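Phosphoribosylaminoimidazole carboxylase, ATPase subunit (Thermotoga maritima, PDB 3AX6) probably catalyses the ATP-dependent carboxylation of 5-aminoimidazole ribonucleotide with bicarbonate to N5-carboxyaminoimidazole ribonucleotide, a step of purine biosynthesis, working as an ATP-grasp homodimer. Local coordinates at residues Y86-H89 with P90-T94; T229-V232 with E233-G237; I317-E320 with E321-I325. All blocks are in the same frame, centred on the assembly; numbering follows the deposited sequence.

Contact 1 of 3, residues Y86-H89 with P90-T94; sequences YKIH and PSPYT
The flat peptide group joining His89 to Pro90 is cis, while the ring of Tyr93 takes Ser91 OG at its edge, in the ring plane, and makes a cation-pi contact with Lys79. The His89 imidazole gives a weak hydrogen bond from ND1 to Ile285 O. The cis bond folds the chain back, bringing Ser91 CA to 3.4 Å from Ile88 O in a C-H...O contact with an angle of 138° at the hydrogen. Alongside, Ile88 CG2 rests on Pro92 CG at 4.2 Å; chi1 of -57° sets this methyl opposite the backbone N and leaves CG1 beside that nitrogen. Leu78 of helix 75-83 touches both of these residues. Ser91 then caps the new helix: its hydroxyl, swung opposite its own backbone N (chi1 166°), accepts from Tyr93 N with OG 3.0 Å away. Pro92, in the first turn, has no N-H to satisfy. Thr67 OG1 and Tyr68 OH bond His89 O and Pro90 O, tying the bend to the neighbouring parallel strand. The arrangement is a strand-to-helix turn with a serine N-cap, at the edge strand of the Rossmann-like preATP-grasp domain.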
ATOM      1  N   TYR A  86     -24.449  19.320   3.832  1.00 15.92           N
ATOM      2  CA  TYR A  86     -23.474  18.502   3.112  1.00 16.01           C
ATOM      3  C   TYR A  86     -22.350  18.030   4.016  1.00 15.90           C
ATOM      4  O   TYR A  86     -21.853  18.774   4.856  1.00 17.09           O
ATOM      5  CB  TYR A  86     -22.902  19.261   1.915  1.00 14.89           C
ATOM      6  CG  TYR A  86     -23.937  19.477   0.846  1.00 15.86           C
ATOM      7  CD1 TYR A  86     -24.587  20.700   0.719  1.00 16.38           C
ATOM      8  CD2 TYR A  86     -24.312  18.436  -0.001  1.00 15.84           C
ATOM      9  CE1 TYR A  86     -25.589  20.890  -0.227  1.00 17.11           C
ATOM     10  CE2 TYR A  86     -25.318  18.611  -0.951  1.00 17.79           C
ATOM     11  CZ  TYR A  86     -25.952  19.843  -1.058  1.00 19.25           C
ATOM     12  OH  TYR A  86     -26.942  20.034  -1.997  1.00 18.79           O
ATOM     13  N   LYS A  87     -21.958  16.775   3.845  1.00 15.89           N
ATOM     14  CA  LYS A  87     -20.903  16.194   4.661  1.00 15.63           C
ATOM     15  C   LYS A  87     -19.508  16.610   4.212  1.00 14.67           C
ATOM     16  O   LYS A  87     -19.021  16.155   3.176  1.00 13.07           O
ATOM     17  CB  LYS A  87     -21.021  14.674   4.636  1.00 17.65           C
ATOM     18  CG  LYS A  87     -21.540  14.081   5.918  1.00 23.10           C
ATOM     19  CD  LYS A  87     -22.888  14.644   6.301  1.00 24.72           C
ATOM     20  CE  LYS A  87     -23.195  14.317   7.750  1.00 27.27           C
ATOM     21  NZ  LYS A  87     -22.150  14.872   8.660  1.00 27.20           N
ATOM     22  N   ILE A  88     -18.873  17.479   4.995  1.00 14.10           N
ATOM     23  CA  ILE A  88     -17.519  17.947   4.692  1.00 15.50           C
ATOM     24  C   ILE A  88     -16.639  17.758   5.924  1.00 15.56           C
ATOM     25  O   ILE A  88     -16.873  18.366   6.973  1.00 13.69           O
ATOM     26  CB  ILE A  88     -17.524  19.423   4.271  1.00 15.15           C
ATOM     27  CG1 ILE A  88     -18.449  19.603   3.061  1.00 14.56           C
ATOM     28  CG2 ILE A  88     -16.105  19.861   3.905  1.00 14.87           C
ATOM     29  CD1 ILE A  88     -18.831  21.045   2.781  1.00 16.51           C
ATOM     30  N   HIS A  89     -15.624  16.910   5.781  1.00 16.75           N
ATOM     31  CA  HIS A  89     -14.729  16.575   6.888  1.00 17.09           C
ATOM     32  C   HIS A  89     -13.249  16.662   6.551  1.00 17.00           C
ATOM     33  O   HIS A  89     -12.805  16.113   5.540  1.00 17.43           O
ATOM     34  CB  HIS A  89     -15.038  15.155   7.367  1.00 16.67           C
ATOM     35  CG  HIS A  89     -16.447  14.968   7.832  1.00 18.42           C
ATOM     36  ND1 HIS A  89     -17.163  13.817   7.591  1.00 19.26           N
ATOM     37  CD2 HIS A  89     -17.260  15.773   8.556  1.00 19.03           C
ATOM     38  CE1 HIS A  89     -18.357  13.920   8.147  1.00 19.76           C
ATOM     39  NE2 HIS A  89     -18.440  15.095   8.740  1.00 19.21           N
ATOM     40  N   PRO A  90     -12.456  17.330   7.410  1.00 17.58           N
ATOM     41  CA  PRO A  90     -12.921  17.978   8.641  1.00 16.52           C
ATOM     42  C   PRO A  90     -13.820  19.172   8.349  1.00 16.01           C
ATOM     43  O   PRO A  90     -13.772  19.762   7.264  1.00 13.88           O
ATOM     44  CB  PRO A  90     -11.622  18.406   9.327  1.00 15.06           C
ATOM     45  CG  PRO A  90     -10.621  17.433   8.811  1.00 16.63           C
ATOM     46  CD  PRO A  90     -10.986  17.357   7.347  1.00 17.37           C
ATOM     47  N   SER A  91     -14.641  19.522   9.328  1.00 15.75           N
ATOM     48  CA  SER A  91     -15.554  20.646   9.185  1.00 18.76           C
ATOM     49  C   SER A  91     -14.835  21.924   8.782  1.00 18.94           C
ATOM     50  O   SER A  91     -13.697  22.157   9.188  1.00 21.56           O
ATOM     51  CB  SER A  91     -16.298  20.902  10.495  1.00 18.17           C
ATOM     52  OG  SER A  91     -16.930  22.167  10.447  1.00 18.50           O
ATOM     53  N   PRO A  92     -15.493  22.765   7.967  1.00 17.64           N
ATOM     54  CA  PRO A  92     -14.923  24.032   7.512  1.00 17.98           C
ATOM     55  C   PRO A  92     -14.659  24.907   8.736  1.00 18.46           C
ATOM     56  O   PRO A  92     -13.768  25.759   8.732  1.00 19.12           O
ATOM     57  CB  PRO A  92     -16.027  24.605   6.627  1.00 19.23           C
ATOM     58  CG  PRO A  92     -16.718  23.392   6.120  1.00 17.64           C
ATOM     59  CD  PRO A  92     -16.809  22.538   7.348  1.00 18.05           C
ATOM     60  N   TYR A  93     -15.455  24.687   9.780  1.00 18.80           N
ATOM     61  CA  TYR A  93     -15.323  25.418  11.034  1.00 19.65           C
ATOM     62  C   TYR A  93     -14.008  25.047  11.717  1.00 20.22           C
ATOM     63  O   TYR A  93     -13.329  25.903  12.293  1.00 20.24           O
ATOM     64  CB  TYR A  93     -16.509  25.101  11.948  1.00 21.48           C
ATOM     65  CG  TYR A  93     -17.770  25.837  11.573  1.00 23.27           C
ATOM     66  CD1 TYR A  93     -17.909  27.193  11.854  1.00 25.60           C
ATOM     67  CD2 TYR A  93     -18.811  25.192  10.900  1.00 24.92           C
ATOM     68  CE1 TYR A  93     -19.048  27.897  11.477  1.00 27.53           C
ATOM     69  CE2 TYR A  93     -19.961  25.886  10.514  1.00 26.48           C
ATOM     70  CZ  TYR A  93     -20.070  27.242  10.806  1.00 28.46           C
ATOM     71  OH  TYR A  93     -21.181  27.958  10.420  1.00 29.24           O
ATOM     72  N   THR A  94     -13.649  23.768  11.654  1.00 19.50           N
ATOM     73  CA  THR A  94     -12.399  23.312  12.250  1.00 20.34           C
ATOM     74  C   THR A  94     -11.270  23.907  11.419  1.00 19.53           C
ATOM     75  O   THR A  94     -10.323  24.483  11.951  1.00 20.00           O
ATOM     76  CB  THR A  94     -12.272  21.775  12.222  1.00 20.82           C
ATOM     77  OG1 THR A  94     -13.268  21.189  13.068  1.00 21.35           O
ATOM     78  CG2 THR A  94     -10.892  21.354  12.710  1.00 21.93           C
TER

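Contact 2 of 3, residues T229-V232 with E233-G237; sequences TSVV and EALEG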
ATOM      1  N   THR A 229      -4.949  13.758  21.813  1.00 10.48           N
ATOM      2  CA  THR A 229      -6.309  13.247  21.809  1.00 12.81           C
ATOM      3  C   THR A 229      -7.294  14.318  22.281  1.00 14.24           C
ATOM      4  O   THR A 229      -8.369  14.488  21.702  1.00 14.60           O
ATOM      5  CB  THR A 229      -6.427  12.013  22.714  1.00 12.87           C
ATOM      6  OG1 THR A 229      -5.566  10.976  22.216  1.00 10.05           O
ATOM      7  CG2 THR A 229      -7.871  11.518  22.748  1.00 11.45           C
ATOM      8  N   SER A 230      -6.921  15.049  23.324  1.00 14.95           N
ATOM      9  CA  SER A 230      -7.787  16.094  23.855  1.00 15.40           C
ATOM     10  C   SER A 230      -8.010  17.213  22.834  1.00 14.60           C
ATOM     11  O   SER A 230      -9.032  17.904  22.870  1.00 13.04           O
ATOM     12  CB  SER A 230      -7.184  16.674  25.127  1.00 14.21           C
ATOM     13  OG  SER A 230      -6.029  17.431  24.821  1.00 22.27           O
ATOM     14  N   VAL A 231      -7.052  17.400  21.930  1.00 15.17           N
ATOM     15  CA  VAL A 231      -7.177  18.434  20.902  1.00 15.91           C
ATOM     16  C   VAL A 231      -8.298  18.085  19.921  1.00 17.03           C
ATOM     17  O   VAL A 231      -9.205  18.881  19.678  1.00 15.99           O
ATOM     18  CB  VAL A 231      -5.878  18.607  20.086  1.00 14.75           C
ATOM     19  CG1 VAL A 231      -6.152  19.495  18.876  1.00 16.58           C
ATOM     20  CG2 VAL A 231      -4.787  19.219  20.948  1.00 14.62           C
ATOM     21  N   VAL A 232      -8.230  16.884  19.363  1.00 17.38           N
ATOM     22  CA  VAL A 232      -9.233  16.451  18.413  1.00 18.68           C
ATOM     23  C   VAL A 232     -10.590  16.291  19.105  1.00 18.80           C
ATOM     24  O   VAL A 232     -11.636  16.467  18.477  1.00 17.44           O
ATOM     25  CB  VAL A 232      -8.798  15.134  17.722  1.00 19.66           C
ATOM     26  CG1 VAL A 232      -8.462  14.088  18.762  1.00 22.96           C
ATOM     27  CG2 VAL A 232      -9.899  14.635  16.801  1.00 19.69           C
ATOM     28  N   GLU A 233     -10.574  15.982  20.401  1.00 18.79           N
ATOM     29  CA  GLU A 233     -11.820  15.831  21.146  1.00 20.77           C
ATOM     30  C   GLU A 233     -12.486  17.193  21.327  1.00 19.39           C
ATOM     31  O   GLU A 233     -13.702  17.323  21.179  1.00 19.12           O
ATOM     32  CB  GLU A 233     -11.567  15.212  22.525  1.00 24.02           C
ATOM     33  CG  GLU A 233     -11.322  13.707  22.536  1.00 28.26           C
ATOM     34  CD  GLU A 233     -12.591  12.885  22.369  1.00 31.45           C
ATOM     35  OE1 GLU A 233     -12.549  11.671  22.663  1.00 33.84           O
ATOM     36  OE2 GLU A 233     -13.624  13.441  21.941  1.00 34.74           O
ATOM     37  N   ALA A 234     -11.688  18.207  21.644  1.00 17.78           N
ATOM     38  CA  ALA A 234     -12.220  19.553  21.834  1.00 17.86           C
ATOM     39  C   ALA A 234     -12.786  20.052  20.513  1.00 17.62           C
ATOM     40  O   ALA A 234     -13.837  20.685  20.472  1.00 19.12           O
ATOM     41  CB  ALA A 234     -11.122  20.491  22.321  1.00 14.50           C
ATOM     42  N   LEU A 235     -12.080  19.763  19.431  1.00 17.93           N
ATOM     43  CA  LEU A 235     -12.526  20.170  18.108  1.00 18.01           C
ATOM     44  C   LEU A 235     -13.728  19.346  17.668  1.00 17.79           C
ATOM     45  O   LEU A 235     -14.470  19.768  16.782  1.00 16.53           O
ATOM     46  CB  LEU A 235     -11.419  19.965  17.057  1.00 18.33           C
ATOM     47  CG  LEU A 235     -10.284  20.964  16.822  1.00 18.10           C
ATOM     48  CD1 LEU A 235     -10.858  22.368  16.759  1.00 17.92           C
ATOM     49  CD2 LEU A 235      -9.265  20.863  17.917  1.00 22.00           C
ATOM     50  N   GLU A 236     -13.921  18.181  18.288  1.00 18.31           N
ATOM     51  CA  GLU A 236     -14.999  17.273  17.883  1.00 19.92           C
ATOM     52  C   GLU A 236     -14.668  16.970  16.425  1.00 18.20           C
ATOM     53  O   GLU A 236     -15.543  16.858  15.562  1.00 17.46           O
ATOM     54  CB  GLU A 236     -16.368  17.949  17.980  1.00 21.94           C
ATOM     55  CG  GLU A 236     -17.013  17.864  19.352  1.00 27.65           C
ATOM     56  CD  GLU A 236     -18.299  18.665  19.431  1.00 31.65           C
ATOM     57  OE1 GLU A 236     -19.033  18.511  20.426  1.00 34.98           O
ATOM     58  OE2 GLU A 236     -18.573  19.455  18.501  1.00 33.04           O
ATOM     59  N   GLY A 237     -13.370  16.858  16.169  1.00 17.15           N
ATOM     60  CA  GLY A 237     -12.890  16.604  14.830  1.00 16.29           C
ATOM     61  C   GLY A 237     -13.340  15.301  14.212  1.00 15.60           C
ATOM     62  O   GLY A 237     -13.598  14.313  14.905  1.00 17.12           O
TER
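Thr229 lies side by side with Glu233, one helical turn on, its CG2 methyl 4.1 Å from Glu233 CG in a loose apolar contact. The threonine hydroxyl is otherwise occupied, bonding back to Arg225 O, and Ser230 OG likewise finds Ile227 O. On another side of the helix Val231 and Leu235 form a second such pair, side by side and pointing the same way, although the detail of their meeting is doubtful. Beneath them run the i to i+4 bonds of the helix: Glu233 N meets Thr229 O at 3.0 Å, and Ala234 N reaches Ser230 O at 2.9 Å. The helix then closes in a Schellman motif. Glu236 takes a positive phi of 60°, which swings Gly237 N round to Val232 O at 2.9 Å, in the carbonyl plane, while Glu236 N keeps a weak bond to Glu233 O. Val232 CG2, opposite its own backbone N, comes 4.1 Å from Gly237 CA. The end of helix 218-235 thus lies on the sheet, with Val232 against Val182 and Arg184 of strand 174-184 and Thr229 against Ile190 and Cys192 of strand 190-198, while Ala234 and Leu235 meet Phe107 of helix 101-110.

Contact 3 of 3, residues I317-E320 with E321-I325; sequences IGLE and EALAI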
ATOM      1  N   ILE A 317      19.551   8.326  -8.061  1.00 24.54           N
ATOM      2  CA  ILE A 317      20.908   7.827  -7.930  1.00 24.06           C
ATOM      3  C   ILE A 317      21.035   7.177  -6.559  1.00 21.33           C
ATOM      4  O   ILE A 317      20.483   7.666  -5.577  1.00 18.68           O
ATOM      5  CB  ILE A 317      21.990   8.938  -8.063  1.00 26.06           C
ATOM      6  CG1 ILE A 317      21.983   9.841  -6.831  1.00 28.69           C
ATOM      7  CG2 ILE A 317      21.769   9.739  -9.339  1.00 27.93           C
ATOM      8  CD1 ILE A 317      23.085  10.879  -6.847  1.00 31.09           C
ATOM      9  N   GLY A 318      21.754   6.061  -6.512  1.00 20.85           N
ATOM     10  CA  GLY A 318      21.961   5.348  -5.265  1.00 19.36           C
ATOM     11  C   GLY A 318      20.925   4.279  -4.962  1.00 18.18           C
ATOM     12  O   GLY A 318      20.961   3.678  -3.892  1.00 18.50           O
ATOM     13  N   LEU A 319      20.016   4.018  -5.897  1.00 17.71           N
ATOM     14  CA  LEU A 319      18.979   3.026  -5.657  1.00 18.75           C
ATOM     15  C   LEU A 319      19.519   1.664  -5.245  1.00 18.38           C
ATOM     16  O   LEU A 319      19.115   1.137  -4.215  1.00 17.87           O
ATOM     17  CB  LEU A 319      18.072   2.867  -6.884  1.00 18.44           C
ATOM     18  CG  LEU A 319      16.834   1.993  -6.625  1.00 18.41           C
ATOM     19  CD1 LEU A 319      16.039   2.575  -5.472  1.00 17.99           C
ATOM     20  CD2 LEU A 319      15.967   1.900  -7.870  1.00 18.42           C
ATOM     21  N   GLU A 320      20.429   1.100  -6.036  1.00 19.12           N
ATOM     22  CA  GLU A 320      20.986  -0.217  -5.726  1.00 20.41           C
ATOM     23  C   GLU A 320      21.710  -0.272  -4.386  1.00 19.76           C
ATOM     24  O   GLU A 320      21.521  -1.203  -3.597  1.00 18.99           O
ATOM     25  CB  GLU A 320      21.936  -0.683  -6.838  1.00 20.68           C
ATOM     26  CG  GLU A 320      21.227  -1.195  -8.082  1.00 22.77           C
ATOM     27  CD  GLU A 320      21.872  -2.445  -8.636  1.00 23.07           C
ATOM     28  OE1 GLU A 320      22.086  -3.380  -7.849  1.00 28.62           O
ATOM     29  OE2 GLU A 320      22.164  -2.506  -9.845  1.00 26.47           O
ATOM     30  N   GLU A 321      22.542   0.731  -4.140  1.00 17.89           N
ATOM     31  CA  GLU A 321      23.303   0.806  -2.906  1.00 17.75           C
ATOM     32  C   GLU A 321      22.328   0.976  -1.748  1.00 17.27           C
ATOM     33  O   GLU A 321      22.512   0.398  -0.682  1.00 18.55           O
ATOM     34  CB  GLU A 321      24.259   1.997  -2.974  1.00 17.71           C
ATOM     35  CG  GLU A 321      25.369   2.012  -1.944  1.00 19.17           C
ATOM     36  CD  GLU A 321      26.221   3.274  -2.044  1.00 18.91           C
ATOM     37  OE1 GLU A 321      26.255   3.882  -3.134  1.00 19.20           O
ATOM     38  OE2 GLU A 321      26.867   3.651  -1.042  1.00 20.33           O
ATOM     39  N   ALA A 322      21.284   1.768  -1.971  1.00 16.99           N
ATOM     40  CA  ALA A 322      20.282   2.021  -0.946  1.00 16.88           C
ATOM     41  C   ALA A 322      19.430   0.792  -0.659  1.00 17.75           C
ATOM     42  O   ALA A 322      19.225   0.434   0.499  1.00 20.30           O
ATOM     43  CB  ALA A 322      19.390   3.183  -1.359  1.00 15.43           C
ATOM     44  N   LEU A 323      18.935   0.140  -1.707  1.00 16.96           N
ATOM     45  CA  LEU A 323      18.099  -1.039  -1.520  1.00 15.83           C
ATOM     46  C   LEU A 323      18.880  -2.209  -0.937  1.00 16.93           C
ATOM     47  O   LEU A 323      18.293  -3.209  -0.528  1.00 13.15           O
ATOM     48  CB  LEU A 323      17.447  -1.457  -2.836  1.00 13.72           C
ATOM     49  CG  LEU A 323      16.301  -0.597  -3.378  1.00 15.32           C
ATOM     50  CD1 LEU A 323      15.775  -1.238  -4.662  1.00 12.44           C
ATOM     51  CD2 LEU A 323      15.172  -0.488  -2.335  1.00 11.00           C
ATOM     52  N   ALA A 324      20.204  -2.080  -0.901  1.00 18.69           N
ATOM     53  CA  ALA A 324      21.053  -3.132  -0.351  1.00 21.04           C
ATOM     54  C   ALA A 324      20.938  -3.109   1.167  1.00 21.32           C
ATOM     55  O   ALA A 324      21.346  -4.049   1.843  1.00 22.41           O
ATOM     56  CB  ALA A 324      22.506  -2.926  -0.769  1.00 21.33           C
ATOM     57  N   ILE A 325      20.377  -2.025   1.691  1.00 21.06           N
ATOM     58  CA  ILE A 325      20.191  -1.884   3.131  1.00 20.48           C
ATOM     59  C   ILE A 325      18.861  -2.529   3.539  1.00 20.05           C
ATOM     60  O   ILE A 325      17.790  -2.079   3.126  1.00 18.87           O
ATOM     61  CB  ILE A 325      20.186  -0.390   3.549  1.00 20.09           C
ATOM     62  CG1 ILE A 325      21.458   0.291   3.043  1.00 19.82           C
ATOM     63  CG2 ILE A 325      20.090  -0.271   5.068  1.00 18.48           C
ATOM     64  CD1 ILE A 325      21.582   1.761   3.433  1.00 20.79           C
TER
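Gly318 holds a positive phi of 91° where strand 314-317 passes into the helix, and it begins the exchange at the N-cap: its carbonyl oxygen accepts from Ala322 N, with Gly318 O 2.7 Å from that nitrogen. Ala322 CB is packed tightly, 3.0 Å from Gly318 O. Ala322 also touches Leu368, and Glu321 beside it touches Ile367, both in the loop ahead of strand 369-372. Leu319 follows with the next bond of the series, Leu323 N to Leu319 O at 2.7 Å, nearly straight (167°), and adds the apolar pairing of the turn. Leu319 CG stands opposite the backbone N (chi1 -171°), which carries the branch along the helix until Leu319 CD1 is 3.8 Å from Leu323 CG; the two leucines lie side by side and point the same way. This is a short helix of the C-terminal domain, inserted between strands 314-317 and 328-332, and its leucine face is laid against the second subunit of the homodimer: Leu319 packs on Leu288 and Leu323 on Arg283 of that chain. Glu320, bent at chi2, also touches Leu288 of the second subunit and makes a long, weak ion pair there with Lys187. Across the turn Glu320 O has Ala324 CB 3.5 Å away.

In the fold
All three contacts are local turns in which the chain starts or ends a helix, yet their surroundings differ. Contact 1 is mostly buried and leads from an edge strand into a helix; contact 2, partly buried, ends a long helix against a sheet; contact 3, with glycine at the N-cap, is the most exposed, three of its seven touching residues lying at the surface while its leucines turn to the second subunit. Contacts 1 and 2 are neighbours, their centres about 14 Å apart, and Thr94 OG1 comes to 4.2 Å from Leu235 O where the preATP-grasp and ATP-grasp domains meet. Contact 3 lies across the chain, about 43 Å from contact 1 between centres, and alone among them touches the second subunit.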